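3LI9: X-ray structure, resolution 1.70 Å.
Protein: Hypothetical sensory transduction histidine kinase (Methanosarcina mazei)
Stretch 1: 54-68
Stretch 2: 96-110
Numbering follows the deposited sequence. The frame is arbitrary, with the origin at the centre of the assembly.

Stretch 1, residues 54-68: DREEAMSIIKRILNE
Stretch 2 96-110: GHDSTGRFVPYCNKI

Residues 55-67 form a helix (phi/psi near -66/-39), and 105-108 a strand running alongside it: their N-to-C directions differ by 29° and the axes approach to 8.4 Å. The register is set by CA-CA distances of 7.7 Å (Arg-55 to Phe-103), 6.9 Å (Met-59 to Pro-105), 6.1 Å (Lys-63 to Cys-107) and 7.4 Å (Leu-66 to Asn-108). Asp-54 (chi1 t) caps the helix, its OD1 accepting from Glu-57 N at 3.0 Å. A type I turn spans Asp-98 to Gly-101, the latter at 82/-3.

Arg-55 (m, t, t) reaches the end of that turn. Arg-55 NH1 donates to Gly-101 O at 2.8 Å (154°) and to His-97 NE2 at 3.0 Å (148°), both acceptors lying near the guanidinium plane. Arg-55 CG sits 4.0 Å from the Phe-103 ring centroid, 21° off the normal, a CH-pi contact. The Phe-103 ring edge meets Ala-58 CB at CE2 (3.6 Å) and Met-59 CG at CZ (3.8 Å).

Further along, alternation points Pro-105 and Cys-107 toward the helix and Tyr-106 away. Ile-62 (p, t) places CD1 3.7 Å from Cys-107 CB; Leu-66 (t, p) brings CD2 3.9 Å from Cys-107 SG (chi1 t). Cys-107 SG also lies 3.6 Å from Lys-63 CA, consistent with the close backbone approach there. Finally, a water bridges Leu-66 O (2.8 Å) and Lys-109 NZ (2.9 Å).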

# COMPACT_ATOMS: atom_id res chain seq x y z
N ASP A 54 -20.16 -14.50 -15.73
CA ASP A 54 -21.43 -13.80 -15.37
C ASP A 54 -21.00 -12.46 -14.73
O ASP A 54 -20.41 -12.46 -13.62
CB ASP A 54 -22.21 -14.68 -14.38
CG ASP A 54 -23.55 -14.08 -13.95
OD1 ASP A 54 -23.69 -12.84 -13.90
OD2 ASP A 54 -24.48 -14.83 -13.49
N ARG A 55 -21.18 -11.36 -15.47
CA ARG A 55 -20.64 -10.07 -14.95
C ARG A 55 -21.34 -9.63 -13.72
O ARG A 55 -20.66 -9.09 -12.77
CB ARG A 55 -20.71 -8.94 -16.03
CG ARG A 55 -19.74 -9.25 -17.15
CD ARG A 55 -19.70 -8.07 -18.20
NE ARG A 55 -18.84 -8.45 -19.36
CZ ARG A 55 -18.05 -7.60 -20.03
NH1 ARG A 55 -17.90 -6.33 -19.60
NH2 ARG A 55 -17.36 -8.02 -21.10
N GLU A 56 -22.66 -9.85 -13.62
CA GLU A 56 -23.40 -9.41 -12.42
C GLU A 56 -22.98 -10.20 -11.20
O GLU A 56 -22.80 -9.64 -10.13
CB GLU A 56 -24.94 -9.62 -12.57
CG GLU A 56 -25.59 -8.79 -13.67
CD GLU A 56 -25.69 -7.29 -13.32
OE1 GLU A 56 -25.66 -6.97 -12.11
OE2 GLU A 56 -25.80 -6.46 -14.27
N GLU A 57 -22.70 -11.49 -11.39
CA GLU A 57 -22.25 -12.30 -10.25
C GLU A 57 -20.82 -11.85 -9.82
O GLU A 57 -20.53 -11.82 -8.61
CB GLU A 57 -22.24 -13.79 -10.64
CG GLU A 57 -21.75 -14.67 -9.50
CD GLU A 57 -22.10 -16.14 -9.73
OE1 GLU A 57 -21.32 -16.79 -10.39
OE2 GLU A 57 -23.19 -16.56 -9.38
N ALA A 58 -19.93 -11.59 -10.78
CA ALA A 58 -18.60 -11.17 -10.42
C ALA A 58 -18.65 -9.79 -9.69
O ALA A 58 -17.89 -9.57 -8.72
CB ALA A 58 -17.68 -11.11 -11.63
N MSE A 59 -19.60 -8.94 -10.08
CA MSE A 59 -19.78 -7.64 -9.40
C MSE A 59 -20.29 -7.95 -7.95
O MSE A 59 -19.87 -7.26 -7.01
CB MSE A 59 -20.68 -6.72 -10.27
CG MSE A 59 -19.83 -6.26 -11.43
SE MSE A 59 -20.96 -5.00 -12.51
CE MSE A 59 -21.80 -6.15 -13.36
N SER A 60 -21.18 -8.94 -7.81
CA SER A 60 -21.69 -9.28 -6.48
C SER A 60 -20.55 -9.80 -5.59
O SER A 60 -20.54 -9.55 -4.34
CB SER A 60 -22.73 -10.36 -6.59
OG SER A 60 -23.89 -9.70 -7.07
N ILE A 61 -19.66 -10.58 -6.17
CA ILE A 61 -18.52 -11.17 -5.43
C ILE A 61 -17.61 -10.03 -4.90
O ILE A 61 -17.26 -10.00 -3.68
CB ILE A 61 -17.73 -12.14 -6.31
CG1 ILE A 61 -18.56 -13.47 -6.48
CG2 ILE A 61 -16.29 -12.40 -5.69
CD1 ILE A 61 -18.09 -14.39 -7.68
N ILE A 62 -17.24 -9.07 -5.76
CA ILE A 62 -16.29 -8.04 -5.26
C ILE A 62 -17.01 -7.14 -4.27
O ILE A 62 -16.35 -6.63 -3.34
CB ILE A 62 -15.64 -7.20 -6.36
CG1 ILE A 62 -16.67 -6.49 -7.26
CG2 ILE A 62 -14.80 -8.14 -7.23
CD1 ILE A 62 -16.02 -5.51 -8.40
N LYS A 63 -18.32 -6.94 -4.42
CA LYS A 63 -19.09 -6.14 -3.44
C LYS A 63 -19.14 -6.82 -2.09
O LYS A 63 -18.97 -6.14 -1.04
CB LYS A 63 -20.51 -5.91 -3.94
CG LYS A 63 -21.32 -4.95 -3.04
CD LYS A 63 -22.69 -4.57 -3.62
CE LYS A 63 -22.53 -3.87 -4.93
NZ LYS A 63 -23.86 -3.76 -5.61
N ARG A 64 -19.29 -8.14 -2.11
CA ARG A 64 -19.30 -8.91 -0.83
C ARG A 64 -17.92 -8.81 -0.15
O ARG A 64 -17.82 -8.62 1.06
CB ARG A 64 -19.76 -10.36 -1.07
CG ARG A 64 -19.79 -11.20 0.20
CD ARG A 64 -20.90 -10.60 1.11
NE ARG A 64 -21.17 -11.51 2.29
CZ ARG A 64 -22.04 -12.54 2.21
NH1 ARG A 64 -22.67 -12.80 1.11
NH2 ARG A 64 -22.29 -13.27 3.30
N ILE A 65 -16.84 -8.96 -0.94
CA ILE A 65 -15.51 -8.92 -0.34
C ILE A 65 -15.30 -7.51 0.26
O ILE A 65 -14.72 -7.35 1.32
CB ILE A 65 -14.46 -9.22 -1.44
CG1 ILE A 65 -14.54 -10.70 -1.83
CG2 ILE A 65 -13.00 -8.89 -0.92
CD1 ILE A 65 -13.65 -11.06 -3.02
N LEU A 66 -15.75 -6.44 -0.41
CA LEU A 66 -15.59 -5.10 0.16
C LEU A 66 -16.37 -4.97 1.49
O LEU A 66 -15.82 -4.53 2.48
CB LEU A 66 -16.09 -4.05 -0.86
CG LEU A 66 -16.12 -2.63 -0.29
CD1 LEU A 66 -14.64 -2.21 -0.07
CD2 LEU A 66 -16.76 -1.73 -1.34
N ASN A 67 -17.60 -5.44 1.46
CA ASN A 67 -18.49 -5.33 2.65
C ASN A 67 -17.99 -6.13 3.82
O ASN A 67 -18.25 -5.69 5.00
CB ASN A 67 -19.95 -5.64 2.28
CG ASN A 67 -20.59 -4.44 1.55
OD1 ASN A 67 -20.25 -3.23 1.83
ND2 ASN A 67 -21.53 -4.72 0.67
N GLU A 68 -17.31 -7.25 3.59
CA GLU A 68 -16.84 -8.11 4.68
C GLU A 68 -15.44 -7.69 5.18
O GLU A 68 -14.90 -8.32 6.07
CB GLU A 68 -16.74 -9.56 4.17
CG GLU A 68 -18.13 -10.23 3.85
CD GLU A 68 -19.02 -10.43 5.03
OE1 GLU A 68 -18.57 -10.30 6.20
OE2 GLU A 68 -20.20 -10.68 4.81
N GLY A 96 -21.54 0.41 -14.47
CA GLY A 96 -20.23 -0.05 -14.04
C GLY A 96 -19.20 -0.14 -15.13
O GLY A 96 -18.09 -0.58 -14.88
N HIS A 97 -19.57 0.27 -16.37
CA HIS A 97 -18.66 0.06 -17.56
C HIS A 97 -18.37 1.40 -18.23
O HIS A 97 -19.06 2.42 -17.95
CB HIS A 97 -19.40 -0.85 -18.56
CG HIS A 97 -19.46 -2.27 -18.09
ND1 HIS A 97 -20.35 -2.71 -17.12
CD2 HIS A 97 -18.77 -3.38 -18.49
CE1 HIS A 97 -20.22 -4.02 -16.97
NE2 HIS A 97 -19.25 -4.44 -17.75
N ASP A 98 -17.38 1.38 -19.11
CA ASP A 98 -17.08 2.58 -19.91
C ASP A 98 -17.30 2.27 -21.40
O ASP A 98 -17.93 1.30 -21.77
CB ASP A 98 -15.65 3.08 -19.58
CG ASP A 98 -14.57 2.14 -20.03
OD1 ASP A 98 -14.84 1.23 -20.85
OD2 ASP A 98 -13.45 2.28 -19.50
N SER A 99 -16.83 3.17 -22.27
CA SER A 99 -17.22 3.02 -23.69
C SER A 99 -16.49 1.84 -24.39
O SER A 99 -16.80 1.52 -25.53
CB SER A 99 -16.85 4.33 -24.42
OG SER A 99 -15.44 4.42 -24.38
N THR A 100 -15.53 1.19 -23.73
CA THR A 100 -14.87 -0.01 -24.31
C THR A 100 -15.72 -1.27 -24.11
O THR A 100 -15.58 -2.24 -24.83
CB THR A 100 -13.46 -0.27 -23.70
OG1 THR A 100 -13.64 -0.70 -22.33
CG2 THR A 100 -12.56 0.93 -23.72
N GLY A 101 -16.55 -1.33 -23.05
CA GLY A 101 -17.27 -2.58 -22.77
C GLY A 101 -16.36 -3.58 -21.99
O GLY A 101 -16.84 -4.65 -21.61
N ARG A 102 -15.10 -3.22 -21.77
CA ARG A 102 -14.14 -4.11 -21.02
C ARG A 102 -14.70 -4.32 -19.61
O ARG A 102 -15.37 -3.40 -19.09
CB ARG A 102 -12.74 -3.53 -20.91
CG ARG A 102 -12.01 -3.54 -22.30
CD ARG A 102 -10.68 -2.85 -22.35
NE ARG A 102 -9.68 -3.41 -21.41
CZ ARG A 102 -8.46 -2.99 -21.34
NH1 ARG A 102 -8.10 -2.03 -22.21
NH2 ARG A 102 -7.60 -3.47 -20.42
N PHE A 103 -14.49 -5.50 -19.04
CA PHE A 103 -14.95 -5.70 -17.62
C PHE A 103 -13.94 -5.08 -16.68
O PHE A 103 -12.89 -5.65 -16.42
CB PHE A 103 -15.11 -7.21 -17.32
CG PHE A 103 -15.96 -7.51 -16.12
CD1 PHE A 103 -17.11 -6.76 -15.83
CD2 PHE A 103 -15.57 -8.55 -15.24
CE1 PHE A 103 -17.89 -7.06 -14.76
CE2 PHE A 103 -16.38 -8.83 -14.11
CZ PHE A 103 -17.53 -8.08 -13.87
N VAL A 104 -14.29 -3.87 -16.17
CA VAL A 104 -13.38 -3.07 -15.33
C VAL A 104 -14.11 -2.51 -14.09
O VAL A 104 -13.99 -1.32 -13.77
CB VAL A 104 -12.69 -1.94 -16.16
CG1 VAL A 104 -11.57 -2.55 -17.12
CG2 VAL A 104 -13.73 -1.10 -16.92
N PRO A 105 -14.88 -3.36 -13.39
CA PRO A 105 -15.71 -2.81 -12.29
C PRO A 105 -14.86 -2.40 -11.06
O PRO A 105 -14.05 -3.20 -10.56
CB PRO A 105 -16.68 -3.95 -11.97
CG PRO A 105 -15.82 -5.26 -12.29
CD PRO A 105 -15.02 -4.83 -13.54
N TYR A 106 -15.10 -1.17 -10.56
CA TYR A 106 -14.40 -0.66 -9.35
C TYR A 106 -15.49 -0.49 -8.31
O TYR A 106 -16.27 0.48 -8.37
CB TYR A 106 -13.70 0.67 -9.67
CG TYR A 106 -13.04 1.31 -8.47
CD1 TYR A 106 -12.21 0.58 -7.67
CD2 TYR A 106 -13.23 2.67 -8.17
CE1 TYR A 106 -11.53 1.18 -6.54
CE2 TYR A 106 -12.59 3.24 -7.08
CZ TYR A 106 -11.72 2.49 -6.31
OH TYR A 106 -11.11 3.02 -5.20
N CYS A 107 -15.61 -1.45 -7.40
CA CYS A 107 -16.66 -1.43 -6.36
C CYS A 107 -16.03 -0.73 -5.15
O CYS A 107 -15.02 -1.19 -4.64
CB CYS A 107 -17.07 -2.86 -6.06
SG CYS A 107 -18.31 -2.86 -4.72
N ASN A 108 -16.59 0.41 -4.77
CA ASN A 108 -15.93 1.24 -3.72
C ASN A 108 -16.88 2.01 -2.86
O ASN A 108 -18.03 2.21 -3.21
CB ASN A 108 -14.94 2.22 -4.40
CG ASN A 108 -15.65 3.30 -5.19
OD1 ASN A 108 -16.00 3.14 -6.42
ND2 ASN A 108 -15.96 4.36 -4.52
N LYS A 109 -16.36 2.45 -1.73
CA LYS A 109 -17.09 3.42 -0.91
C LYS A 109 -16.33 4.73 -0.68
O LYS A 109 -16.48 5.37 0.40
CB LYS A 109 -17.52 2.73 0.40
CG LYS A 109 -16.44 2.16 1.15
CD LYS A 109 -16.96 1.44 2.47
CE LYS A 109 -17.73 0.20 2.21
NZ LYS A 109 -17.77 -0.57 3.54
N ILE A 110 -15.58 5.16 -1.68
CA ILE A 110 -14.74 6.37 -1.62
C ILE A 110 -15.56 7.57 -1.26
O ILE A 110 -15.13 8.36 -0.42
CB ILE A 110 -14.09 6.67 -3.01
CG1 ILE A 110 -13.08 5.60 -3.47
CG2 ILE A 110 -13.34 8.09 -3.07
CD1 ILE A 110 -11.81 5.57 -2.63
O HOH W 1 -15.24 -1.99 3.43